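Local coordinates for protein DyP-type peroxidase (Pleurotus ostreatus PC15, PDB 6FSK) that uses heme b to reduce hydrogen peroxide and probably oxidises dyes and Mn(II), as a dye-decolorizing peroxidase, at residues A[9-13]-A[14-18]; A[218-221]-A[222-226]; A[386-389]-A[390-393]. The protein carries 1 engineered substitution. One frame throughout, in Å; residues are numbered along the deposited sequence.

Contact 1: residues A[9-13]-A[14-18]; sequences QGDIL and GGLPK
G10 O accepts from G15 N five residues on, closing a pi-turn in the loop that leads into strand 20-28 of the N-terminal DyP domain. The bond is 2.9 Å from G15 N to G10 O. The next residue, D11, ties its carboxylate back onto L16. With CG anti to the backbone N (chi1 -155°), OD1 offers its anti lone pair to the L16 backbone, and the bond is nearly straight: 2.9 Å between D11 OD1 and L16 N, 170° at the hydrogen. OD2 goes to the hydroxyl of Y385, so L16 N and Y385 OH grip the carboxylate by its two oxygens. The L16 side chain lies roughly perpendicular to that of D11, L16 CG resting 3.8 Å from D11 CB, while L16 CD2 reaches back over the peptide joining G10 to D11. D11 O lies 3.6 Å from G15 CA, a C-H...O contact. L13 faces away, and the chain then turns through two glycines with positive phi; at G14 a CB would run into L13 O. A water accepts from K18 NZ at 2.7 Å and sits 2.8 Å from D11 OD1.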
loop_
_atom_site.group_PDB
_atom_site.type_symbol
_atom_site.label_atom_id
_atom_site.label_comp_id
_atom_site.label_asym_id
_atom_site.label_seq_id
_atom_site.Cartn_x
_atom_site.Cartn_y
_atom_site.Cartn_z
ATOM N N GLN A 9 1.226 -6.291 -16.703
ATOM C CA GLN A 9 2.033 -5.164 -16.393
ATOM C C GLN A 9 2.948 -5.401 -15.213
ATOM O O GLN A 9 2.536 -5.904 -14.174
ATOM C CB GLN A 9 1.163 -3.888 -16.203
ATOM C CG GLN A 9 0.459 -3.381 -17.460
ATOM C CD GLN A 9 -0.068 -1.970 -17.264
ATOM O OE1 GLN A 9 0.744 -1.072 -16.996
ATOM N NE2 GLN A 9 -1.356 -1.760 -17.448
ATOM N N GLY A 10 4.195 -4.950 -15.397
ATOM C CA GLY A 10 5.307 -5.354 -14.556
ATOM C C GLY A 10 5.298 -4.821 -13.119
ATOM O O GLY A 10 5.892 -5.411 -12.256
ATOM N N ASP A 11 4.508 -3.787 -12.854
ATOM C CA ASP A 11 4.448 -3.386 -11.456
ATOM C C ASP A 11 3.647 -4.315 -10.611
ATOM O O ASP A 11 3.838 -4.263 -9.369
ATOM C CB ASP A 11 3.843 -1.990 -11.288
ATOM C CG ASP A 11 4.299 -1.275 -9.983
ATOM O OD1 ASP A 11 5.503 -1.445 -9.612
ATOM O OD2 ASP A 11 3.493 -0.485 -9.459
ATOM N N ILE A 12 2.778 -5.152 -11.188
ATOM C CA ILE A 12 1.849 -5.962 -10.431
ATOM C C ILE A 12 2.658 -7.159 -9.853
ATOM O O ILE A 12 2.680 -7.364 -8.678
ATOM C CB ILE A 12 0.648 -6.439 -11.287
ATOM C CG1 ILE A 12 -0.107 -5.293 -11.924
ATOM C CG2 ILE A 12 -0.250 -7.313 -10.491
ATOM C CD1 ILE A 12 -0.945 -5.685 -13.076
ATOM N N LEU A 13 3.219 -8.005 -10.726
ATOM C CA LEU A 13 4.030 -9.167 -10.344
ATOM C C LEU A 13 5.461 -8.813 -10.759
ATOM O O LEU A 13 5.801 -8.665 -11.944
ATOM C CB LEU A 13 3.565 -10.440 -11.014
ATOM C CG LEU A 13 2.169 -10.934 -10.680
ATOM C CD1 LEU A 13 1.846 -12.256 -11.409
ATOM C CD2 LEU A 13 1.952 -11.142 -9.197
ATOM N N GLY A 14 6.276 -8.642 -9.753
ATOM C CA GLY A 14 7.630 -8.173 -9.885
ATOM C C GLY A 14 7.827 -6.876 -9.184
ATOM O O GLY A 14 8.497 -6.776 -8.133
ATOM N N GLY A 15 7.207 -5.863 -9.749
ATOM C CA GLY A 15 7.382 -4.521 -9.219
ATOM C C GLY A 15 8.411 -3.738 -10.033
ATOM O O GLY A 15 9.570 -4.234 -10.301
ATOM N N LEU A 16 8.085 -2.501 -10.418
ATOM C CA LEU A 16 9.092 -1.663 -11.095
ATOM C C LEU A 16 10.200 -1.284 -10.159
ATOM O O LEU A 16 9.918 -0.732 -9.069
ATOM C CB LEU A 16 8.456 -0.393 -11.656
ATOM C CG LEU A 16 7.200 -0.607 -12.506
ATOM C CD1 LEU A 16 6.629 0.729 -12.936
ATOM C CD2 LEU A 16 7.423 -1.489 -13.703
ATOM N N PRO A 17 11.483 -1.542 -10.522
ATOM C CA PRO A 17 12.542 -1.153 -9.649
ATOM C C PRO A 17 12.727 0.365 -9.724
ATOM O O PRO A 17 12.514 0.986 -10.779
ATOM C CB PRO A 17 13.776 -1.852 -10.234
ATOM C CG PRO A 17 13.468 -2.047 -11.616
ATOM C CD PRO A 17 11.971 -2.260 -11.711
ATOM N N LYS A 18 13.054 0.946 -8.577
ATOM C CA LYS A 18 13.143 2.413 -8.545
ATOM C C LYS A 18 13.948 2.988 -7.412
ATOM O O LYS A 18 13.917 2.487 -6.259
ATOM C CB LYS A 18 11.711 2.920 -8.426
ATOM C CG LYS A 18 10.946 2.331 -7.216
ATOM C CD LYS A 18 9.427 2.536 -7.307
ATOM C CE LYS A 18 8.632 1.952 -6.140
ATOM N NZ LYS A 18 7.185 1.921 -6.457
HETATM O O HOH W 1 7.382 -0.322 -7.947
#

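Contact 2: residues A[218-221]-A[222-226]; sequences LAKE and NGDSR
K220 and D224 meet through backbone and carboxylate, and E221 and D224 through backbone alone, in a partly buried loop before strand 238-247 built from two consecutive type II beta turns, L218 to E221 and E221 to D224. The backbone bond across the segments closes the second turn: D224 N donates to E221 O at 3.0 Å. K220 and G223 hold the third place of their turns with positive phi; at G223 a CB would be pressed against the preceding carbonyl oxygen.

The side-chain hydrogen bonds centre on D224. Its CG stands anti to the backbone N (chi1 179°), which carries the carboxylate back across the first turn. There OD2 takes the K220 N-H on its anti lone pair, 2.8 Å from OD2 to K220 N and almost straight at 174°. OD1 serves the other direction: R226 N donates to D224 OD1 at 2.8 Å, meeting the oxygen from above the carboxylate plane, which makes an Asx turn.

Van der Waals contact is slight: D224 OD2 lies 3.5 Å from A219 CA, and the methyl of A219 stands close by.

Water joins E221 to N222. The E221 chain, bent at chi2 (-71°), curls so that OE1 accepts from a water that in turn accepts from N222 N, 2.8 Å away.

Beyond the two turns, D224 OD2 also pairs with R230, R226 with D391, and K220 NZ donates to the carbonyls of A227 and R230. E221 OE2 lies close to OD1 of D236, so one of these two acids may well hold a proton. With one carboxylate accepting from two backbone amides and an arginine, both the fold of the turns and the place of the negative charge are probably well fixed.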
loop_
_atom_site.group_PDB
_atom_site.type_symbol
_atom_site.label_atom_id
_atom_site.label_comp_id
_atom_site.label_asym_id
_atom_site.label_seq_id
_atom_site.Cartn_x
_atom_site.Cartn_y
_atom_site.Cartn_z
ATOM N N LEU A 218 -4.664 -11.041 -9.775
ATOM C CA LEU A 218 -5.000 -10.817 -11.140
ATOM C C LEU A 218 -6.388 -11.241 -11.405
ATOM O O LEU A 218 -6.750 -12.368 -11.111
ATOM C CB LEU A 218 -4.042 -11.628 -11.988
ATOM C CG LEU A 218 -2.551 -11.358 -11.966
ATOM C CD1 LEU A 218 -1.755 -12.475 -12.682
ATOM C CD2 LEU A 218 -2.250 -10.025 -12.575
ATOM N N ALA A 219 -7.200 -10.392 -12.061
ATOM C CA ALA A 219 -8.540 -10.780 -12.427
ATOM C C ALA A 219 -8.576 -11.971 -13.426
ATOM O O ALA A 219 -7.706 -12.087 -14.292
ATOM C CB ALA A 219 -9.268 -9.614 -13.049
ATOM N N LYS A 220 -9.571 -12.811 -13.153
ATOM C CA LYS A 220 -9.895 -14.000 -13.960
ATOM C C LYS A 220 -8.770 -15.002 -14.050
ATOM O O LYS A 220 -8.664 -15.737 -15.024
ATOM C CB LYS A 220 -10.317 -13.592 -15.366
ATOM C CG LYS A 220 -11.502 -12.646 -15.377
ATOM C CD LYS A 220 -12.102 -12.384 -16.752
ATOM C CE LYS A 220 -12.556 -13.652 -17.465
ATOM N NZ LYS A 220 -13.979 -13.946 -17.298
ATOM N N GLU A 221 -7.901 -15.047 -13.068
ATOM C CA GLU A 221 -6.945 -16.167 -12.935
ATOM C C GLU A 221 -7.438 -17.019 -11.818
ATOM O O GLU A 221 -8.374 -16.703 -11.107
ATOM C CB GLU A 221 -5.529 -15.650 -12.678
ATOM C CG GLU A 221 -4.857 -15.006 -13.858
ATOM C CD GLU A 221 -4.430 -15.950 -14.988
ATOM O OE1 GLU A 221 -4.636 -17.194 -14.871
ATOM O OE2 GLU A 221 -3.884 -15.446 -15.991
ATOM N N ASN A 222 -6.848 -18.199 -11.700
ATOM C CA ASN A 222 -7.319 -19.166 -10.707
ATOM C C ASN A 222 -7.366 -18.569 -9.300
ATOM O O ASN A 222 -6.345 -18.000 -8.855
ATOM C CB ASN A 222 -6.316 -20.319 -10.762
ATOM C CG ASN A 222 -6.664 -21.432 -9.838
ATOM O OD1 ASN A 222 -7.828 -21.769 -9.701
ATOM N ND2 ASN A 222 -5.648 -22.046 -9.228
ATOM N N GLY A 223 -8.520 -18.636 -8.672
ATOM C CA GLY A 223 -8.789 -18.043 -7.410
ATOM C C GLY A 223 -9.568 -16.766 -7.360
ATOM O O GLY A 223 -9.926 -16.282 -6.238
ATOM N N ASP A 224 -9.786 -16.179 -8.559
ATOM C CA ASP A 224 -10.687 -15.004 -8.624
ATOM C C ASP A 224 -12.136 -15.437 -8.480
ATOM O O ASP A 224 -12.760 -15.965 -9.408
ATOM C CB ASP A 224 -10.442 -14.178 -9.891
ATOM C CG ASP A 224 -11.383 -12.990 -9.966
ATOM O OD1 ASP A 224 -12.139 -12.732 -9.052
ATOM O OD2 ASP A 224 -11.300 -12.307 -11.014
ATOM N N SER A 225 -12.722 -15.200 -7.349
ATOM C CA SER A 225 -14.134 -15.581 -7.118
ATOM C C SER A 225 -15.119 -14.885 -8.003
ATOM O O SER A 225 -16.260 -15.372 -8.189
ATOM C CB SER A 225 -14.593 -15.381 -5.665
ATOM O OG SER A 225 -14.663 -13.977 -5.417
ATOM N N ARG A 226 -14.740 -13.745 -8.542
ATOM C CA ARG A 226 -15.595 -12.988 -9.443
ATOM C C ARG A 226 -15.285 -13.246 -10.902
ATOM O O ARG A 226 -15.800 -12.498 -11.766
ATOM C CB ARG A 226 -15.478 -11.464 -9.094
ATOM C CG ARG A 226 -15.823 -11.163 -7.682
ATOM C CD ARG A 226 -15.462 -9.702 -7.341
ATOM N NE ARG A 226 -15.928 -9.329 -6.024
ATOM C CZ ARG A 226 -15.264 -9.594 -4.871
ATOM N NH1 ARG A 226 -14.175 -10.290 -4.872
ATOM N NH2 ARG A 226 -15.702 -9.102 -3.770
HETATM O O HOH W 2 -4.799 -19.170 -13.366
#

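Contact 3: residues A[386-389]-A[390-393]; sequences SSSI and DDGF
The chain makes a single helical turn here, with G392 N donating to S388 O four residues back at 2.9 Å. S388 grips the same turn with its side chain. Its OG, anti to the backbone N (chi1 176°), reaches forward to the turn and accepts from D391 N; OG and D391 N are 2.9 Å apart, with a bent 147° at the hydrogen. The D391 side chain lies alongside, its CG 3.2 Å from S388 OG, and its carboxylate runs on to a salt bridge with R226. With an alanine in place of S388, the D391 amide would probably lose its hydroxyl partner, and the D391 side chain the oxygen that it packs against. Two residues earlier, S386 OG accepts from S388 N at 3.1 Å, an ST turn, and a water spans the distance from S386 OG to F393 N, 3.0 Å from each. G392 has no CB, and one would clash with S388 O. I389 and F393 run alongside each other, and I389 CG2 meets the edge of the ring 4.2 Å from F393 CD2. Both side chains rest on T241 and Y469 of the sheet. The D390 carboxylate accepts from the backbone amides of N96 and A97. A serine whose hydroxyl and carbonyl both bind amides further on is an ST motif; here the motif ends on G392, the N-cap of helix 393-401, whose first residue, F393, forms part of the heme pocket.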
loop_
_atom_site.group_PDB
_atom_site.type_symbol
_atom_site.label_atom_id
_atom_site.label_comp_id
_atom_site.label_asym_id
_atom_site.label_seq_id
_atom_site.Cartn_x
_atom_site.Cartn_y
_atom_site.Cartn_z
ATOM N N SER A 386 -4.471 -5.793 -5.904
ATOM C CA SER A 386 -5.137 -7.079 -5.705
ATOM C C SER A 386 -6.264 -7.189 -6.733
ATOM O O SER A 386 -6.540 -6.241 -7.468
ATOM C CB SER A 386 -5.677 -7.354 -4.323
ATOM O OG SER A 386 -6.952 -6.765 -4.110
ATOM N N SER A 387 -6.925 -8.335 -6.818
ATOM C CA SER A 387 -7.993 -8.492 -7.740
ATOM C C SER A 387 -9.302 -8.021 -7.190
ATOM O O SER A 387 -10.358 -8.157 -7.842
ATOM C CB SER A 387 -8.111 -9.946 -8.204
ATOM O OG SER A 387 -8.491 -10.745 -7.113
ATOM N N SER A 388 -9.312 -7.421 -5.984
ATOM C CA SER A 388 -10.533 -6.912 -5.412
ATOM C C SER A 388 -10.169 -5.857 -4.369
ATOM O O SER A 388 -9.657 -6.154 -3.304
ATOM C CB SER A 388 -11.331 -8.001 -4.739
ATOM O OG SER A 388 -12.498 -7.537 -4.077
ATOM N N ILE A 389 -10.506 -4.616 -4.666
ATOM C CA ILE A 389 -10.397 -3.508 -3.648
ATOM C C ILE A 389 -11.421 -3.722 -2.547
ATOM O O ILE A 389 -11.142 -3.549 -1.327
ATOM C CB ILE A 389 -10.571 -2.140 -4.326
ATOM C CG1 ILE A 389 -9.536 -1.967 -5.414
ATOM C CG2 ILE A 389 -10.438 -0.997 -3.285
ATOM C CD1 ILE A 389 -9.702 -0.635 -6.168
ATOM N N ASP A 390 -12.604 -4.236 -2.939
ATOM C CA ASP A 390 -13.653 -4.515 -1.967
ATOM C C ASP A 390 -13.147 -5.534 -0.913
ATOM O O ASP A 390 -13.324 -5.327 0.293
ATOM C CB ASP A 390 -14.874 -5.119 -2.583
ATOM C CG ASP A 390 -15.662 -4.150 -3.453
ATOM O OD1 ASP A 390 -15.494 -2.928 -3.356
ATOM O OD2 ASP A 390 -16.546 -4.708 -4.246
ATOM N N ASP A 391 -12.420 -6.541 -1.359
ATOM C CA ASP A 391 -11.937 -7.584 -0.440
ATOM C C ASP A 391 -10.653 -7.205 0.240
ATOM O O ASP A 391 -10.359 -7.667 1.377
ATOM C CB ASP A 391 -11.638 -8.920 -1.155
ATOM C CG ASP A 391 -12.878 -9.657 -1.681
ATOM O OD1 ASP A 391 -14.013 -9.339 -1.336
ATOM O OD2 ASP A 391 -12.657 -10.619 -2.485
ATOM N N GLY A 392 -9.819 -6.397 -0.428
ATOM C CA GLY A 392 -8.514 -6.008 0.009
ATOM C C GLY A 392 -8.424 -4.663 0.704
ATOM O O GLY A 392 -8.901 -4.466 1.790
ATOM N N PHE A 393 -7.852 -3.724 -0.061
ATOM C CA PHE A 393 -7.614 -2.406 0.523
ATOM C C PHE A 393 -8.799 -1.830 1.292
ATOM O O PHE A 393 -8.658 -1.370 2.411
ATOM C CB PHE A 393 -7.188 -1.407 -0.560
ATOM C CG PHE A 393 -7.191 0.007 -0.028
ATOM C CD1 PHE A 393 -6.090 0.450 0.740
ATOM C CD2 PHE A 393 -8.282 0.841 -0.246
ATOM C CE1 PHE A 393 -6.125 1.713 1.325
ATOM C CE2 PHE A 393 -8.313 2.132 0.338
ATOM C CZ PHE A 393 -7.223 2.547 1.124
HETATM O O HOH W 3 -6.841 -4.080 -2.857
#

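Contact 2 touches both of the others. L218 packs on contact 1, its CD1 3.8 Å from L13 CD1, and its backbone C lies 3.9 Å from S387 CB of contact 3. A salt bridge between R226 NH1 and D391 OD2, 2.8 Å long, ties the loops of contacts 2 and 3 together, with centres about 12 Å apart. Contacts 1 and 3 do not touch; their nearest atoms are about 6 Å apart, yet Y385, partner of D11, directly precedes S386. Only contact 3 reaches the heme, F393 coming within about 3 Å of it, while the D11 side chain stays about 9 Å from that of heme-binding R355.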